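Long-range contacts in lovastatin nonaketide synthase, polyketide synthase component (Aspergillus terreus, PDB 7CPX), which builds the nonaketide dihydromonacolin L for lovastatin biosynthesis by repeated condensation, reduction, dehydration and methylation of malonyl-derived units: residues L1286-E1291 and R1601-D1606; P1290-T1295 and Y1425-V1430; I1515-V1520 and M1544-I1549. The protein carries 2 engineered substitutions. One frame throughout, in Å; residues are numbered along the deposited sequence.

In the fold
All three contacts lie in and around the methyltransferase domain. Contacts 1 and 3 belong to the same mixed sheet. Contact 1 joins one edge strand, 1286-1287, to strand 1600-1602, and contact 3 pairs the inner strands 1512-1518 and 1542-1547. Their centres are about 17 Å apart. Contact 2 packs helix 1420-1436 against the loop that follows strand 1286-1287. Its centre is about 7 Å from that of contact 1 and about 15 Å from that of contact 3. The same helix also touches Val1545 and Leu1547 of contact 3. Along the chain, contact 2 closes before contact 3 opens, and residues 1601-1606 come last. Residues 1286-1295 thus join a domain whose other strands come much later.

Contact 1: L1286-E1291 and R1601-D1606; sequences LLDNPE and RTTDRD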
ATOM      1  N   LEU A1286      11.943  50.219  62.074  1.00154.26           N
ATOM      2  CA  LEU A1286      11.301  49.297  63.011  1.00154.26           C
ATOM      3  C   LEU A1286      10.247  48.506  62.243  1.00154.26           C
ATOM      4  O   LEU A1286       9.185  49.040  61.909  1.00154.26           O
ATOM      5  CB  LEU A1286      10.682  50.046  64.185  1.00154.26           C
ATOM      6  CG  LEU A1286      10.152  49.163  65.317  1.00154.26           C
ATOM      7  CD1 LEU A1286      11.300  48.498  66.065  1.00154.26           C
ATOM      8  CD2 LEU A1286       9.281  49.969  66.267  1.00154.26           C
ATOM      9  N   LEU A1287      10.542  47.238  61.965  1.00153.79           N
ATOM     10  CA  LEU A1287       9.573  46.359  61.320  1.00153.79           C
ATOM     11  C   LEU A1287       8.457  46.057  62.311  1.00153.79           C
ATOM     12  O   LEU A1287       8.630  45.242  63.222  1.00153.79           O
ATOM     13  CB  LEU A1287      10.245  45.074  60.844  1.00153.79           C
ATOM     14  CG  LEU A1287      11.344  45.169  59.777  1.00153.79           C
ATOM     15  CD1 LEU A1287      10.924  46.076  58.631  1.00153.79           C
ATOM     16  CD2 LEU A1287      12.669  45.629  60.368  1.00153.79           C
ATOM     17  N   ASP A1288       7.310  46.710  62.137  1.00159.10           N
ATOM     18  CA  ASP A1288       6.225  46.671  63.109  1.00159.10           C
ATOM     19  C   ASP A1288       4.894  46.390  62.426  1.00159.10           C
ATOM     20  O   ASP A1288       3.884  47.048  62.693  1.00159.10           O
ATOM     21  CB  ASP A1288       6.161  47.980  63.893  1.00159.10           C
ATOM     22  CG  ASP A1288       5.284  47.882  65.125  1.00159.10           C
ATOM     23  OD1 ASP A1288       4.825  46.767  65.444  1.00159.10           O
ATOM     24  OD2 ASP A1288       5.054  48.924  65.775  1.00159.10           O
ATOM     25  N   ASN A1289       4.873  45.411  61.532  1.00157.28           N
ATOM     26  CA  ASN A1289       3.628  45.029  60.882  1.00157.28           C
ATOM     27  C   ASN A1289       2.690  44.390  61.904  1.00157.28           C
ATOM     28  O   ASN A1289       3.081  43.423  62.574  1.00157.28           O
ATOM     29  CB  ASN A1289       3.902  44.052  59.739  1.00157.28           C
ATOM     30  CG  ASN A1289       2.657  43.727  58.934  1.00157.28           C
ATOM     31  OD1 ASN A1289       1.534  43.833  59.428  1.00157.28           O
ATOM     32  ND2 ASN A1289       2.852  43.325  57.684  1.00157.28           N
ATOM     33  N   PRO A1290       1.461  44.890  62.059  1.00156.29           N
ATOM     34  CA  PRO A1290       0.535  44.245  63.005  1.00156.29           C
ATOM     35  C   PRO A1290       0.264  42.786  62.686  1.00156.29           C
ATOM     36  O   PRO A1290       0.081  41.983  63.609  1.00156.29           O
ATOM     37  CB  PRO A1290      -0.736  45.097  62.888  1.00156.29           C
ATOM     38  CG  PRO A1290      -0.265  46.416  62.397  1.00156.29           C
ATOM     39  CD  PRO A1290       0.888  46.122  61.488  1.00156.29           C
ATOM     40  N   GLU A1291       0.230  42.418  61.404  1.00155.40           N
ATOM     41  CA  GLU A1291      -0.011  41.028  61.038  1.00155.40           C
ATOM     42  C   GLU A1291       1.053  40.097  61.599  1.00155.40           C
ATOM     43  O   GLU A1291       0.791  38.900  61.761  1.00155.40           O
ATOM     44  CB  GLU A1291      -0.066  40.892  59.515  1.00155.40           C
ATOM     45  CG  GLU A1291      -0.233  39.465  59.019  1.00155.40           C
ATOM     46  CD  GLU A1291      -0.366  39.388  57.511  1.00155.40           C
ATOM     47  OE1 GLU A1291      -0.353  40.452  56.858  1.00155.40           O
ATOM     48  OE2 GLU A1291      -0.483  38.264  56.979  1.00155.40           O
ATOM     49  N   ARG A1601      15.307  47.571  63.080  1.00157.59           N
ATOM     50  CA  ARG A1601      15.037  46.547  64.076  1.00157.59           C
ATOM     51  C   ARG A1601      13.625  46.020  63.873  1.00157.59           C
ATOM     52  O   ARG A1601      12.835  46.571  63.103  1.00157.59           O
ATOM     53  CB  ARG A1601      15.193  47.086  65.503  1.00157.59           C
ATOM     54  CG  ARG A1601      16.536  47.734  65.786  1.00157.59           C
ATOM     55  CD  ARG A1601      16.669  48.134  67.248  1.00157.59           C
ATOM     56  NE  ARG A1601      15.604  49.037  67.675  1.00157.59           N
ATOM     57  CZ  ARG A1601      14.453  48.650  68.212  1.00157.59           C
ATOM     58  NH1 ARG A1601      14.172  47.372  68.406  1.00157.59           N
ATOM     59  NH2 ARG A1601      13.560  49.571  68.561  1.00157.59           N
ATOM     60  N   THR A1602      13.315  44.936  64.572  1.00158.67           N
ATOM     61  CA  THR A1602      11.966  44.395  64.600  1.00158.67           C
ATOM     62  C   THR A1602      11.281  44.779  65.904  1.00158.67           C
ATOM     63  O   THR A1602      11.910  44.839  66.965  1.00158.67           O
ATOM     64  CB  THR A1602      11.983  42.874  64.452  1.00158.67           C
ATOM     65  OG1 THR A1602      12.821  42.301  65.463  1.00158.67           O
ATOM     66  CG2 THR A1602      12.502  42.482  63.083  1.00158.67           C
ATOM     67  N   THR A1603       9.980  45.046  65.814  1.00162.17           N
ATOM     68  CA  THR A1603       9.216  45.410  66.999  1.00162.17           C
ATOM     69  C   THR A1603       9.343  44.317  68.052  1.00162.17           C
ATOM     70  O   THR A1603       8.949  43.170  67.822  1.00162.17           O
ATOM     71  CB  THR A1603       7.749  45.643  66.633  1.00162.17           C
ATOM     72  OG1 THR A1603       7.023  46.053  67.799  1.00162.17           O
ATOM     73  CG2 THR A1603       7.114  44.378  66.064  1.00162.17           C
ATOM     74  N   ASP A1604       9.914  44.673  69.198  1.00166.13           N
ATOM     75  CA  ASP A1604      10.134  43.751  70.306  1.00166.13           C
ATOM     76  C   ASP A1604       9.622  44.359  71.600  1.00166.13           C
ATOM     77  O   ASP A1604      10.251  44.253  72.656  1.00166.13           O
ATOM     78  CB  ASP A1604      11.614  43.392  70.425  1.00166.13           C
ATOM     79  CG  ASP A1604      12.502  44.616  70.550  1.00166.13           C
ATOM     80  OD1 ASP A1604      11.970  45.745  70.512  1.00166.13           O
ATOM     81  OD2 ASP A1604      13.732  44.447  70.684  1.00166.13           O
ATOM     82  N   ARG A1605       8.460  45.011  71.530  1.00166.35           N
ATOM     83  CA  ARG A1605       7.963  45.754  72.681  1.00166.35           C
ATOM     84  C   ARG A1605       7.609  44.840  73.847  1.00166.35           C
ATOM     85  O   ARG A1605       7.857  45.198  75.003  1.00166.35           O
ATOM     86  CB  ARG A1605       6.753  46.605  72.280  1.00166.35           C
ATOM     87  CG  ARG A1605       5.443  45.847  72.071  1.00166.35           C
ATOM     88  CD  ARG A1605       5.487  44.917  70.869  1.00166.35           C
ATOM     89  NE  ARG A1605       4.164  44.404  70.538  1.00166.35           N
ATOM     90  CZ  ARG A1605       3.265  45.058  69.816  1.00166.35           C
ATOM     91  NH1 ARG A1605       3.514  46.260  69.323  1.00166.35           N
ATOM     92  NH2 ARG A1605       2.083  44.494  69.585  1.00166.35           N
ATOM     93  N   ASP A1606       7.038  43.665  73.578  1.00173.70           N
ATOM     94  CA  ASP A1606       6.501  42.821  74.639  1.00173.70           C
ATOM     95  C   ASP A1606       7.272  41.519  74.817  1.00173.70           C
ATOM     96  O   ASP A1606       7.829  41.280  75.892  1.00173.70           O
ATOM     97  CB  ASP A1606       5.024  42.520  74.348  1.00173.70           C
ATOM     98  CG  ASP A1606       4.363  41.705  75.444  1.00173.70           C
ATOM     99  OD1 ASP A1606       4.983  41.523  76.513  1.00173.70           O
ATOM    100  OD2 ASP A1606       3.223  41.240  75.234  1.00173.70           O
TER
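Arg1601 pairs with Leu1286 as neighbours on parallel strands. Its carbonyl O faces the N-H of Leu1287, but the modelled position of this oxygen is uncertain. The Arg1601 chain bends at chi3 (-57°), and Leu1286 CD1 lies over one face of the guanidinium, 3.5 Å from NH2. Arg1601 NH1 also makes a weak salt bridge to Asp1604 OD1, and the group has a cation-pi contact with Phe1583. Thr1602 is on the other face of the sheet, where its CG2 meets Leu1287 CB at 4.1 Å. Thr1603 N gives a nearly straight bond (170°) to Leu1287 O at 2.9 Å, although the N-H comes from above the carbonyl plane. Thr1603 OG1, anti to its own backbone N, reaches Asp1288 OD1 in a weak bond of 3.3 Å. That oxygen probably also accepts from Trp1293 NE1. Arg1605 brings NH1 to 4.1 Å from Asp1288 OD1, which is well out of the guanidinium plane, so only opposite charges meet. Strand 1286-1287 thereby adds a parallel edge strand beside 1600-1602, extending the sheet of a class I methyltransferase fold.

Contact 2: P1290-T1295 and Y1425-V1430; sequences PEYWAT and YARELV
Tyr1425 OH is the polar centre of this contact. It hydrogen-bonds to Asn1289 O, just before the loop segment. Two groups of that segment also lie near it. Tyr1292 O lies 3.1 Å from Tyr1425 OH, but the hydroxyl's hydrogen-bond partner is Asn1289 O. Trp1293 CD1 is 3.2 Å from Tyr1425 OH, with the oxygen at the edge of the indole, near its plane. Trp1293 NE1 probably bonds to Asp1288. Pro1290 CA sits 3.5 Å above the centre of one face of the Trp1293 ring, and Arg1605 meets the opposite face in a cation-pi contact. The indole is thus held between a proline and a cation. Trp1293 N bonds back to Pro1290 O, which closes a turn over the same residues.

Tyr1292 makes the main side-chain contact. Its CB lies over the face of the Tyr1425 ring in a CH-pi contact, 3.5 Å from CE1. The two rings form an offset edge-to-face pair, with the edge of Tyr1292 toward the face of Tyr1425. Their planes are 84° apart and their centroids 5.8 Å apart. Further out, Glu1428 OE2 comes to the same ring edge, 3.5 Å from Tyr1292 CE2 and near the ring plane. Arg1427 NH1 approaches Tyr1292 OH obliquely at 3.6 Å; it hydrogen-bonds instead to His1424 ND1, and the His1424 ring stacks with Tyr1292. One turn of helix 1420-1436 therefore offers Tyr1425, Arg1427 and Glu1428 to a single tyrosine. The result is aromatic helix-to-loop packing at the surface, joining the loop after strand 1286-1287 to the helix that precedes the first central strand, 1440-1445, of the class I methyltransferase fold.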
ATOM      1  N   PRO A1290       1.461  44.890  62.059  1.00156.29           N
ATOM      2  CA  PRO A1290       0.535  44.245  63.005  1.00156.29           C
ATOM      3  C   PRO A1290       0.264  42.786  62.686  1.00156.29           C
ATOM      4  O   PRO A1290       0.081  41.983  63.609  1.00156.29           O
ATOM      5  CB  PRO A1290      -0.736  45.097  62.888  1.00156.29           C
ATOM      6  CG  PRO A1290      -0.265  46.416  62.397  1.00156.29           C
ATOM      7  CD  PRO A1290       0.888  46.122  61.488  1.00156.29           C
ATOM      8  N   GLU A1291       0.230  42.418  61.404  1.00155.40           N
ATOM      9  CA  GLU A1291      -0.011  41.028  61.038  1.00155.40           C
ATOM     10  C   GLU A1291       1.053  40.097  61.599  1.00155.40           C
ATOM     11  O   GLU A1291       0.791  38.900  61.761  1.00155.40           O
ATOM     12  CB  GLU A1291      -0.066  40.892  59.515  1.00155.40           C
ATOM     13  CG  GLU A1291      -0.233  39.465  59.019  1.00155.40           C
ATOM     14  CD  GLU A1291      -0.366  39.388  57.511  1.00155.40           C
ATOM     15  OE1 GLU A1291      -0.353  40.452  56.858  1.00155.40           O
ATOM     16  OE2 GLU A1291      -0.483  38.264  56.979  1.00155.40           O
ATOM     17  N   TYR A1292       2.243  40.617  61.900  1.00156.78           N
ATOM     18  CA  TYR A1292       3.349  39.815  62.405  1.00156.78           C
ATOM     19  C   TYR A1292       3.658  40.118  63.867  1.00156.78           C
ATOM     20  O   TYR A1292       4.792  39.923  64.312  1.00156.78           O
ATOM     21  CB  TYR A1292       4.586  40.037  61.537  1.00156.78           C
ATOM     22  CG  TYR A1292       4.340  39.787  60.066  1.00156.78           C
ATOM     23  CD1 TYR A1292       3.578  38.706  59.644  1.00156.78           C
ATOM     24  CD2 TYR A1292       4.856  40.639  59.100  1.00156.78           C
ATOM     25  CE1 TYR A1292       3.345  38.476  58.302  1.00156.78           C
ATOM     26  CE2 TYR A1292       4.627  40.418  57.755  1.00156.78           C
ATOM     27  CZ  TYR A1292       3.871  39.335  57.363  1.00156.78           C
ATOM     28  OH  TYR A1292       3.641  39.108  56.025  1.00156.78           O
ATOM     29  N   TRP A1293       2.676  40.609  64.617  1.00161.96           N
ATOM     30  CA  TRP A1293       2.824  40.741  66.056  1.00161.96           C
ATOM     31  C   TRP A1293       2.635  39.387  66.731  1.00161.96           C
ATOM     32  O   TRP A1293       2.142  38.427  66.133  1.00161.96           O
ATOM     33  CB  TRP A1293       1.810  41.742  66.616  1.00161.96           C
ATOM     34  CG  TRP A1293       2.129  43.174  66.322  1.00161.96           C
ATOM     35  CD1 TRP A1293       3.286  43.667  65.793  1.00161.96           C
ATOM     36  CD2 TRP A1293       1.276  44.303  66.543  1.00161.96           C
ATOM     37  NE1 TRP A1293       3.206  45.032  65.672  1.00161.96           N
ATOM     38  CE2 TRP A1293       1.983  45.447  66.125  1.00161.96           C
ATOM     39  CE3 TRP A1293      -0.016  44.457  67.053  1.00161.96           C
ATOM     40  CZ2 TRP A1293       1.439  46.728  66.201  1.00161.96           C
ATOM     41  CZ3 TRP A1293      -0.553  45.727  67.127  1.00161.96           C
ATOM     42  CH2 TRP A1293       0.174  46.847  66.704  1.00161.96           C
ATOM     43  N   ALA A1294       3.037  39.318  67.996  1.00175.29           N
ATOM     44  CA  ALA A1294       2.813  38.121  68.799  1.00175.29           C
ATOM     45  C   ALA A1294       1.326  38.034  69.110  1.00175.29           C
ATOM     46  O   ALA A1294       0.828  38.693  70.024  1.00175.29           O
ATOM     47  CB  ALA A1294       3.646  38.166  70.075  1.00175.29           C
ATOM     48  N   THR A1295       0.608  37.218  68.341  1.00182.22           N
ATOM     49  CA  THR A1295      -0.836  37.128  68.493  1.00182.22           C
ATOM     50  C   THR A1295      -1.199  36.675  69.903  1.00182.22           C
ATOM     51  O   THR A1295      -0.356  36.207  70.675  1.00182.22           O
ATOM     52  CB  THR A1295      -1.427  36.167  67.460  1.00182.22           C
ATOM     53  OG1 THR A1295      -2.854  36.131  67.599  1.00182.22           O
ATOM     54  CG2 THR A1295      -0.871  34.761  67.640  1.00182.22           C
ATOM     55  N   TYR A1425       9.174  39.452  59.363  1.00157.37           N
ATOM     56  CA  TYR A1425       9.847  40.745  59.362  1.00157.37           C
ATOM     57  C   TYR A1425      11.131  40.695  58.548  1.00157.37           C
ATOM     58  O   TYR A1425      11.490  41.678  57.894  1.00157.37           O
ATOM     59  CB  TYR A1425      10.150  41.185  60.794  1.00157.37           C
ATOM     60  CG  TYR A1425       8.941  41.632  61.586  1.00157.37           C
ATOM     61  CD1 TYR A1425       7.911  42.338  60.983  1.00157.37           C
ATOM     62  CD2 TYR A1425       8.833  41.350  62.940  1.00157.37           C
ATOM     63  CE1 TYR A1425       6.812  42.749  61.701  1.00157.37           C
ATOM     64  CE2 TYR A1425       7.733  41.756  63.667  1.00157.37           C
ATOM     65  CZ  TYR A1425       6.725  42.455  63.042  1.00157.37           C
ATOM     66  OH  TYR A1425       5.623  42.866  63.757  1.00157.37           O
ATOM     67  N   ALA A1426      11.840  39.567  58.587  1.00154.29           N
ATOM     68  CA  ALA A1426      13.028  39.415  57.756  1.00154.29           C
ATOM     69  C   ALA A1426      12.667  39.481  56.281  1.00154.29           C
ATOM     70  O   ALA A1426      13.374  40.116  55.490  1.00154.29           O
ATOM     71  CB  ALA A1426      13.730  38.097  58.076  1.00154.29           C
ATOM     72  N   ARG A1427      11.575  38.824  55.888  1.00149.24           N
ATOM     73  CA  ARG A1427      11.134  38.919  54.501  1.00149.24           C
ATOM     74  C   ARG A1427      10.794  40.358  54.141  1.00149.24           C
ATOM     75  O   ARG A1427      11.144  40.830  53.057  1.00149.24           O
ATOM     76  CB  ARG A1427       9.924  38.023  54.240  1.00149.24           C
ATOM     77  CG  ARG A1427       9.514  38.014  52.766  1.00149.24           C
ATOM     78  CD  ARG A1427       8.088  37.541  52.538  1.00149.24           C
ATOM     79  NE  ARG A1427       7.782  36.287  53.214  1.00149.24           N
ATOM     80  CZ  ARG A1427       7.048  36.178  54.314  1.00149.24           C
ATOM     81  NH1 ARG A1427       6.534  37.241  54.915  1.00149.24           N
ATOM     82  NH2 ARG A1427       6.816  34.971  54.820  1.00149.24           N
ATOM     83  N   GLU A1428      10.100  41.064  55.033  1.00148.45           N
ATOM     84  CA  GLU A1428       9.749  42.454  54.757  1.00148.45           C
ATOM     85  C   GLU A1428      11.000  43.306  54.573  1.00148.45           C
ATOM     86  O   GLU A1428      11.092  44.112  53.639  1.00148.45           O
ATOM     87  CB  GLU A1428       8.886  43.010  55.890  1.00148.45           C
ATOM     88  CG  GLU A1428       7.528  42.343  56.028  1.00148.45           C
ATOM     89  CD  GLU A1428       6.586  42.694  54.894  1.00148.45           C
ATOM     90  OE1 GLU A1428       6.983  43.483  54.011  1.00148.45           O
ATOM     91  OE2 GLU A1428       5.447  42.180  54.885  1.00148.45           O
ATOM     92  N   LEU A1429      11.979  43.131  55.460  1.00147.97           N
ATOM     93  CA  LEU A1429      13.210  43.909  55.388  1.00147.97           C
ATOM     94  C   LEU A1429      13.975  43.602  54.108  1.00147.97           C
ATOM     95  O   LEU A1429      14.467  44.512  53.430  1.00147.97           O
ATOM     96  CB  LEU A1429      14.072  43.616  56.615  1.00147.97           C
ATOM     97  CG  LEU A1429      15.452  44.269  56.675  1.00147.97           C
ATOM     98  CD1 LEU A1429      15.324  45.779  56.752  1.00147.97           C
ATOM     99  CD2 LEU A1429      16.231  43.730  57.863  1.00147.97           C
ATOM    100  N   VAL A1430      14.088  42.319  53.764  1.00144.17           N
ATOM    101  CA  VAL A1430      14.804  41.939  52.551  1.00144.17           C
ATOM    102  C   VAL A1430      14.082  42.476  51.326  1.00144.17           C
ATOM    103  O   VAL A1430      14.714  42.922  50.363  1.00144.17           O
ATOM    104  CB  VAL A1430      14.972  40.410  52.483  1.00144.17           C
ATOM    105  CG1 VAL A1430      15.519  40.001  51.128  1.00144.17           C
ATOM    106  CG2 VAL A1430      15.891  39.935  53.589  1.00144.17           C
TER

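Contact 3: I1515-V1520 and M1544-I1549; sequences IIASNV and MVILEI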
ATOM      1  N   ILE A1515      24.049  40.569  52.648  1.00150.90           N
ATOM      2  CA  ILE A1515      24.250  39.306  53.345  1.00150.90           C
ATOM      3  C   ILE A1515      23.127  39.129  54.354  1.00150.90           C
ATOM      4  O   ILE A1515      22.647  40.105  54.941  1.00150.90           O
ATOM      5  CB  ILE A1515      25.627  39.245  54.039  1.00150.90           C
ATOM      6  CG1 ILE A1515      26.735  39.097  52.993  1.00150.90           C
ATOM      7  CG2 ILE A1515      25.668  38.091  55.034  1.00150.90           C
ATOM      8  CD1 ILE A1515      28.138  39.151  53.562  1.00150.90           C
ATOM      9  N   ILE A1516      22.703  37.882  54.541  1.00151.26           N
ATOM     10  CA  ILE A1516      21.606  37.530  55.438  1.00151.26           C
ATOM     11  C   ILE A1516      22.101  36.427  56.361  1.00151.26           C
ATOM     12  O   ILE A1516      22.252  35.279  55.933  1.00151.26           O
ATOM     13  CB  ILE A1516      20.357  37.071  54.674  1.00151.26           C
ATOM     14  CG1 ILE A1516      19.825  38.201  53.795  1.00151.26           C
ATOM     15  CG2 ILE A1516      19.285  36.607  55.648  1.00151.26           C
ATOM     16  CD1 ILE A1516      18.895  37.735  52.694  1.00151.26           C
ATOM     17  N   ALA A1517      22.341  36.765  57.624  1.00158.02           N
ATOM     18  CA  ALA A1517      22.756  35.787  58.625  1.00158.02           C
ATOM     19  C   ALA A1517      21.514  35.290  59.354  1.00158.02           C
ATOM     20  O   ALA A1517      20.951  36.004  60.192  1.00158.02           O
ATOM     21  CB  ALA A1517      23.757  36.398  59.599  1.00158.02           C
ATOM     22  N   SER A1518      21.101  34.060  59.053  1.00160.02           N
ATOM     23  CA  SER A1518      19.846  33.502  59.558  1.00160.02           C
ATOM     24  C   SER A1518      20.135  32.681  60.811  1.00160.02           C
ATOM     25  O   SER A1518      20.433  31.489  60.740  1.00160.02           O
ATOM     26  CB  SER A1518      19.166  32.658  58.487  1.00160.02           C
ATOM     27  OG  SER A1518      17.985  32.057  58.988  1.00160.02           O
ATOM     28  N   ASN A1519      20.033  33.332  61.971  1.00165.13           N
ATOM     29  CA  ASN A1519      20.150  32.668  63.268  1.00165.13           C
ATOM     30  C   ASN A1519      21.348  31.722  63.298  1.00165.13           C
ATOM     31  O   ASN A1519      21.271  30.588  63.775  1.00165.13           O
ATOM     32  CB  ASN A1519      18.860  31.923  63.613  1.00165.13           C
ATOM     33  CG  ASN A1519      17.665  32.848  63.713  1.00165.13           C
ATOM     34  OD1 ASN A1519      17.456  33.501  64.734  1.00165.13           O
ATOM     35  ND2 ASN A1519      16.873  32.909  62.649  1.00165.13           N
ATOM     36  N   VAL A1520      22.472  32.206  62.772  1.00162.49           N
ATOM     37  CA  VAL A1520      23.702  31.420  62.741  1.00162.49           C
ATOM     38  C   VAL A1520      24.876  32.126  63.396  1.00162.49           C
ATOM     39  O   VAL A1520      25.875  31.464  63.735  1.00162.49           O
ATOM     40  CB  VAL A1520      24.050  31.036  61.285  1.00162.49           C
ATOM     41  CG1 VAL A1520      24.431  32.272  60.482  1.00162.49           C
ATOM     42  CG2 VAL A1520      25.155  29.990  61.251  1.00162.49           C
ATOM     43  N   MET A1544      23.592  44.211  55.708  1.00154.13           N
ATOM     44  CA  MET A1544      23.637  43.007  56.524  1.00154.13           C
ATOM     45  C   MET A1544      22.309  42.884  57.263  1.00154.13           C
ATOM     46  O   MET A1544      21.914  43.802  57.992  1.00154.13           O
ATOM     47  CB  MET A1544      24.801  43.070  57.512  1.00154.13           C
ATOM     48  CG  MET A1544      25.663  41.820  57.554  1.00154.13           C
ATOM     49  SD  MET A1544      24.782  40.361  58.135  1.00154.13           S
ATOM     50  CE  MET A1544      26.144  39.216  58.335  1.00154.13           C
ATOM     51  N   VAL A1545      21.626  41.761  57.064  1.00151.90           N
ATOM     52  CA  VAL A1545      20.348  41.474  57.699  1.00151.90           C
ATOM     53  C   VAL A1545      20.568  40.283  58.617  1.00151.90           C
ATOM     54  O   VAL A1545      20.850  39.173  58.147  1.00151.90           O
ATOM     55  CB  VAL A1545      19.249  41.180  56.671  1.00151.90           C
ATOM     56  CG1 VAL A1545      17.960  40.792  57.369  1.00151.90           C
ATOM     57  CG2 VAL A1545      19.036  42.384  55.768  1.00151.90           C
ATOM     58  N   ILE A1546      20.425  40.499  59.919  1.00157.94           N
ATOM     59  CA  ILE A1546      20.755  39.497  60.925  1.00157.94           C
ATOM     60  C   ILE A1546      19.479  39.094  61.645  1.00157.94           C
ATOM     61  O   ILE A1546      18.811  39.940  62.254  1.00157.94           O
ATOM     62  CB  ILE A1546      21.798  40.024  61.923  1.00157.94           C
ATOM     63  CG1 ILE A1546      23.088  40.414  61.199  1.00157.94           C
ATOM     64  CG2 ILE A1546      22.082  38.983  62.996  1.00157.94           C
ATOM     65  CD1 ILE A1546      23.093  41.835  60.677  1.00157.94           C
ATOM     66  N   LEU A1547      19.140  37.808  61.576  1.00160.84           N
ATOM     67  CA  LEU A1547      18.198  37.190  62.499  1.00160.84           C
ATOM     68  C   LEU A1547      19.015  36.442  63.540  1.00160.84           C
ATOM     69  O   LEU A1547      19.766  35.523  63.196  1.00160.84           O
ATOM     70  CB  LEU A1547      17.250  36.227  61.784  1.00160.84           C
ATOM     71  CG  LEU A1547      16.315  36.779  60.710  1.00160.84           C
ATOM     72  CD1 LEU A1547      16.892  36.543  59.326  1.00160.84           C
ATOM     73  CD2 LEU A1547      14.942  36.136  60.847  1.00160.84           C
ATOM     74  N   GLU A1548      18.884  36.832  64.804  1.00168.79           N
ATOM     75  CA  GLU A1548      19.702  36.212  65.835  1.00168.79           C
ATOM     76  C   GLU A1548      19.063  36.433  67.195  1.00168.79           C
ATOM     77  O   GLU A1548      18.201  37.299  67.371  1.00168.79           O
ATOM     78  CB  GLU A1548      21.133  36.766  65.811  1.00168.79           C
ATOM     79  CG  GLU A1548      22.160  35.917  66.553  1.00168.79           C
ATOM     80  CD  GLU A1548      22.216  34.487  66.049  1.00168.79           C
ATOM     81  OE1 GLU A1548      21.309  33.697  66.386  1.00168.79           O
ATOM     82  OE2 GLU A1548      23.166  34.153  65.312  1.00168.79           O
ATOM     83  N   ILE A1549      19.505  35.624  68.158  1.00176.76           N
ATOM     84  CA  ILE A1549      18.989  35.708  69.517  1.00176.76           C
ATOM     85  C   ILE A1549      19.383  37.039  70.141  1.00176.76           C
ATOM     86  O   ILE A1549      20.499  37.538  69.942  1.00176.76           O
ATOM     87  CB  ILE A1549      19.506  34.526  70.356  1.00176.76           C
ATOM     88  CG1 ILE A1549      21.039  34.470  70.325  1.00176.76           C
ATOM     89  CG2 ILE A1549      18.914  33.223  69.846  1.00176.76           C
ATOM     90  CD1 ILE A1549      21.640  33.516  71.338  1.00176.76           C
TER
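Strands 1515-1518 and 1544-1547 run parallel, 4.7 Å apart at closest approach and 8° from exact alignment, with Ile1515 beside Met1544 and Ser1518 beside Leu1547. The hydrogen bonds alternate between the strands. Val1545 N gives to Ile1515 O, Ala1517 N to Val1545 O, and Leu1547 N to Ala1517 O.

On one face are Ile1515, Ala1517, Met1544 and Ile1546. The Met1544 chain bends at chi2 (-64°). Its CE comes to 3.5 Å from Ile1515 CG2 and 3.9 Å from Ala1517 CB, so one methyl bridges two residues of the next strand. On the other face, Ile1516 and Val1545 lie side by side and point the same way, with Ile1516 CG1 4.2 Å from Val1545 CB. Leu1547 CD1 reaches Ile1516 CG2 there at 4.4 Å. Helix 1420-1436 packs on this face, touching Val1545 and Leu1547.

The strands fit the fourth and fifth of the class I methyltransferase fold. Strand 1440-1445 lies on the outer side of the first, and the antiparallel strand 1614-1618 on the outer side of the second. In such enzymes the carboxyl ends of the parallel strands border the cofactor site.

At that end the chain turns at Asn1519, which has a left-handed backbone. Asn1519 ND2 lies 3.4 Å from Leu1547 CB. Glu1548 reaches back with its carboxylate. OE1 accepts from Ile1549 N through its anti lone pair and lies 3.5 Å from Asn1519 CA, while OE2 accepts from His1522 N.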